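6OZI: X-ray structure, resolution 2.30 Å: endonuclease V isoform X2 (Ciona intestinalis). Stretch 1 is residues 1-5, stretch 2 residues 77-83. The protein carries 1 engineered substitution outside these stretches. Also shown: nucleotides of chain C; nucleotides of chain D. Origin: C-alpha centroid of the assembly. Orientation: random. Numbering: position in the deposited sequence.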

# COMPACT_ATOMS: atom_id res chain seq x y z
N ASP A 1 -21.81 1.04 17.03
CA ASP A 1 -21.65 2.23 16.19
C ASP A 1 -22.95 3.02 16.07
O ASP A 1 -23.05 3.96 15.27
CB ASP A 1 -21.14 1.84 14.80
CG ASP A 1 -22.02 0.80 14.10
OD1 ASP A 1 -21.56 0.22 13.10
OD2 ASP A 1 -23.17 0.56 14.55
N ASN A 2 -23.94 2.65 16.88
CA ASN A 2 -25.29 3.20 16.80
C ASN A 2 -25.40 4.65 17.29
O ASN A 2 -26.42 5.03 17.88
CB ASN A 2 -26.25 2.30 17.58
CG ASN A 2 -25.74 1.97 18.97
OD1 ASN A 2 -25.30 0.85 19.23
ND2 ASN A 2 -25.77 2.96 19.86
N LYS A 3 -24.38 5.47 17.07
CA LYS A 3 -24.42 6.86 17.52
C LYS A 3 -25.13 7.77 16.52
O LYS A 3 -25.79 8.74 16.94
CB LYS A 3 -23.00 7.37 17.78
CG LYS A 3 -22.80 8.87 17.55
CD LYS A 3 -23.25 9.73 18.72
CE LYS A 3 -22.10 10.01 19.68
NZ LYS A 3 -22.39 11.17 20.57
N ILE A 4 -25.02 7.49 15.22
CA ILE A 4 -25.61 8.36 14.20
C ILE A 4 -27.10 8.07 14.12
O ILE A 4 -27.52 7.00 13.67
CB ILE A 4 -24.93 8.17 12.84
CG1 ILE A 4 -23.44 8.50 12.91
CG2 ILE A 4 -25.59 9.04 11.79
CD1 ILE A 4 -22.71 8.28 11.61
N THR A 5 -27.91 9.00 14.62
CA THR A 5 -29.36 8.96 14.54
C THR A 5 -29.84 10.25 13.90
O THR A 5 -29.06 11.19 13.70
CB THR A 5 -30.00 8.79 15.93
OG1 THR A 5 -29.63 9.90 16.75
CG2 THR A 5 -29.54 7.50 16.58
N LEU A 77 -13.10 5.43 19.31
CA LEU A 77 -13.79 6.48 18.58
C LEU A 77 -15.26 6.52 18.98
O LEU A 77 -15.87 5.48 19.25
CB LEU A 77 -13.64 6.28 17.07
CG LEU A 77 -12.23 6.55 16.53
CD1 LEU A 77 -12.14 6.26 15.03
CD2 LEU A 77 -11.78 7.97 16.82
N SER A 78 -15.82 7.72 19.05
CA SER A 78 -17.19 7.89 19.54
C SER A 78 -18.25 7.77 18.45
O SER A 78 -19.40 7.47 18.77
CB SER A 78 -17.34 9.23 20.27
OG SER A 78 -16.83 10.30 19.51
N CYS A 79 -17.90 8.02 17.19
CA CYS A 79 -18.90 7.88 16.13
C CYS A 79 -18.19 7.53 14.83
O CYS A 79 -17.00 7.84 14.67
CB CYS A 79 -19.74 9.15 15.96
SG CYS A 79 -18.90 10.57 15.30
N PRO A 80 -18.89 6.89 13.90
CA PRO A 80 -18.26 6.54 12.62
C PRO A 80 -18.05 7.78 11.77
O PRO A 80 -18.51 8.88 12.08
CB PRO A 80 -19.26 5.59 11.96
CG PRO A 80 -20.26 5.24 13.03
CD PRO A 80 -20.26 6.38 13.99
N TYR A 81 -17.33 7.59 10.66
CA TYR A 81 -17.18 8.66 9.69
C TYR A 81 -18.50 8.90 8.98
O TYR A 81 -19.13 7.97 8.47
CB TYR A 81 -16.10 8.35 8.67
CG TYR A 81 -16.06 9.37 7.55
CD1 TYR A 81 -15.49 10.62 7.75
CD2 TYR A 81 -16.61 9.09 6.30
CE1 TYR A 81 -15.46 11.56 6.74
CE2 TYR A 81 -16.59 10.03 5.28
CZ TYR A 81 -16.01 11.27 5.50
OH TYR A 81 -15.97 12.21 4.50
N LYS A 82 -18.91 10.16 8.95
CA LYS A 82 -20.05 10.63 8.18
C LYS A 82 -19.66 11.97 7.60
O LYS A 82 -19.25 12.86 8.35
CB LYS A 82 -21.30 10.75 9.06
CG LYS A 82 -22.52 11.31 8.39
CD LYS A 82 -23.16 10.29 7.48
CE LYS A 82 -24.56 10.71 7.06
NZ LYS A 82 -25.14 9.72 6.11
N SER A 83 -19.72 12.11 6.27
CA SER A 83 -19.29 13.36 5.66
C SER A 83 -20.13 14.52 6.20
O SER A 83 -21.33 14.38 6.43
CB SER A 83 -19.38 13.29 4.13
OG SER A 83 -20.72 13.09 3.71
P A C 6 -10.13 13.33 2.40
OP1 A C 6 -8.78 13.95 2.43
OP2 A C 6 -10.46 12.30 1.39
O5' A C 6 -10.38 12.72 3.85
C5' A C 6 -10.03 13.45 5.02
C4' A C 6 -10.26 12.62 6.25
O4' A C 6 -11.66 12.27 6.34
C3' A C 6 -9.54 11.28 6.25
O3' A C 6 -8.22 11.38 6.73
C2' A C 6 -10.44 10.40 7.13
O2' A C 6 -10.19 10.64 8.50
C1' A C 6 -11.81 10.95 6.79
N9 A C 6 -12.54 10.19 5.76
C8 A C 6 -12.91 10.64 4.51
N7 A C 6 -13.60 9.77 3.82
C5 A C 6 -13.70 8.68 4.67
C6 A C 6 -14.33 7.42 4.54
N6 A C 6 -14.99 7.03 3.44
N1 A C 6 -14.25 6.57 5.59
C2 A C 6 -13.59 6.95 6.69
N3 A C 6 -12.97 8.10 6.93
C4 A C 6 -13.07 8.93 5.87
P DI C 5 -16.38 12.59 1.00
OP1 DI C 5 -15.87 11.96 -0.27
OP2 DI C 5 -16.75 11.55 2.04
O5' DI C 5 -15.31 13.70 1.58
C5' DI C 5 -14.47 14.39 0.70
C4' DI C 5 -13.35 15.05 1.49
O4' DI C 5 -14.02 16.14 2.48
C3' DI C 5 -12.68 14.19 2.23
O3' DI C 5 -11.22 14.51 2.27
C2' DI C 5 -13.24 14.33 3.67
C1' DI C 5 -13.74 15.79 3.71
N9 DI C 5 -14.93 15.85 4.57
C8 DI C 5 -16.14 15.27 4.62
N7 DI C 5 -16.77 15.77 5.71
C5 DI C 5 -15.97 16.63 6.30
C6 DI C 5 -16.13 17.50 7.55
O6 DI C 5 -17.12 17.47 8.19
N1 DI C 5 -15.07 18.35 7.95
C2 DI C 5 -13.85 18.40 7.20
N3 DI C 5 -13.70 17.57 6.02
C4 DI C 5 -14.81 16.68 5.59
P DA D 20 -28.42 2.11 6.67
OP1 DA D 20 -27.89 0.73 6.78
OP2 DA D 20 -29.87 2.32 6.43
O5' DA D 20 -28.04 2.94 7.98
C5' DA D 20 -28.61 2.62 9.24
C4' DA D 20 -28.03 3.51 10.32
O4' DA D 20 -26.60 3.64 10.10
C3' DA D 20 -28.55 4.94 10.32
O3' DA D 20 -29.73 5.05 11.12
C2' DA D 20 -27.39 5.71 10.96
C1' DA D 20 -26.16 4.92 10.52
N9 DA D 20 -25.42 5.56 9.44
C8 DA D 20 -25.87 6.53 8.58
N7 DA D 20 -24.98 6.94 7.71
C5 DA D 20 -23.85 6.19 8.02
C6 DA D 20 -22.56 6.14 7.46
N6 DA D 20 -22.17 6.90 6.43
N1 DA D 20 -21.67 5.27 8.01
C2 DA D 20 -22.06 4.51 9.04
N3 DA D 20 -23.25 4.47 9.65
C4 DA D 20 -24.11 5.33 9.08

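The two stretches meet in a small contact made by van der Waals packing, with no hydrogen bond or salt bridge between them. Neither stretch forms a regular helix or strand. Together they bury 298 Å², counting both sides. The touching residues are at least 75 positions apart in the sequence, so the fold brings distant segments of one chain together. The backbones come nearest at Lys 3 and Cys 79, whose CA atoms lie 5.8 Å apart.

Ile 4 gives the largest area to the contact. It is buried, and its CA-to-CB bond points toward the second stretch. With chi1 in m and chi2 in t, the side chain is extended and carries CD1 to its partners. Ile 4 CD1 lies 3.9 Å from Pro 80 CD and 3.8 Å from Lys 82 CB. One methyl group thus touches both a proline ring and the start of a lysine chain. A branched aliphatic side chain suits this place, because it fills space and leaves no polar group without a partner.

Pro 80 is the main counterpart on the second stretch. Its CA-to-CB bond points toward the first stretch, and its ring has a C-gamma exo pucker. Besides meeting Ile 4 through CD, it meets Asp 1 through CG. Pro 80 CG is 3.8 Å from Asp 1 O and 3.9 Å from Asp 1 CB. The compact ring offers carbon surface to both residues.

Asp 1 is exposed and poorly ordered, so its details deserve caution. Asp 1 O also accepts a weak hydrogen bond from Lys 3 N, at 2.7 Å, which links two residues on either side of Asn 2 in the sequence. Asn 2 lies between them; its CA-to-CB bond points away, and it makes no contact with the second stretch.

Lys 3 packs through the carbon part of its side chain. Lys 3 CG is 3.5 Å from Cys 79 CB, and Lys 3 CB is 3.7 Å from Ser 78 O. Its NZ is hydrogen-bonded elsewhere in the structure. A lysine can serve here because its methylenes pack while its charged end finds a polar partner. Cys 79 is small and buried, with chi1 in p, and its CB lies close against the lysine chain. Ser 78 is exposed, and its closest approach to Lys 3 is through its backbone O.

Lys 82 is buried, and it also combines two roles. Lys 82 CB packs on Ile 4, while Lys 82 NZ donates a hydrogen bond to N7 of DA20 in chain D, at 3.2 Å. The first stretch reaches the same nucleotide: Ile 4 O is 3.0 Å from C2' of DA20.

The CA-to-CB bond of Tyr 81 points away from the first stretch, and its side chain contacts chain C. Base A6 lies over one face of its ring, with Tyr 81 CE2 3.2 Å from A6 C5. Tyr 81 OH donates a hydrogen bond to OP2 of DI5, at 2.7 Å.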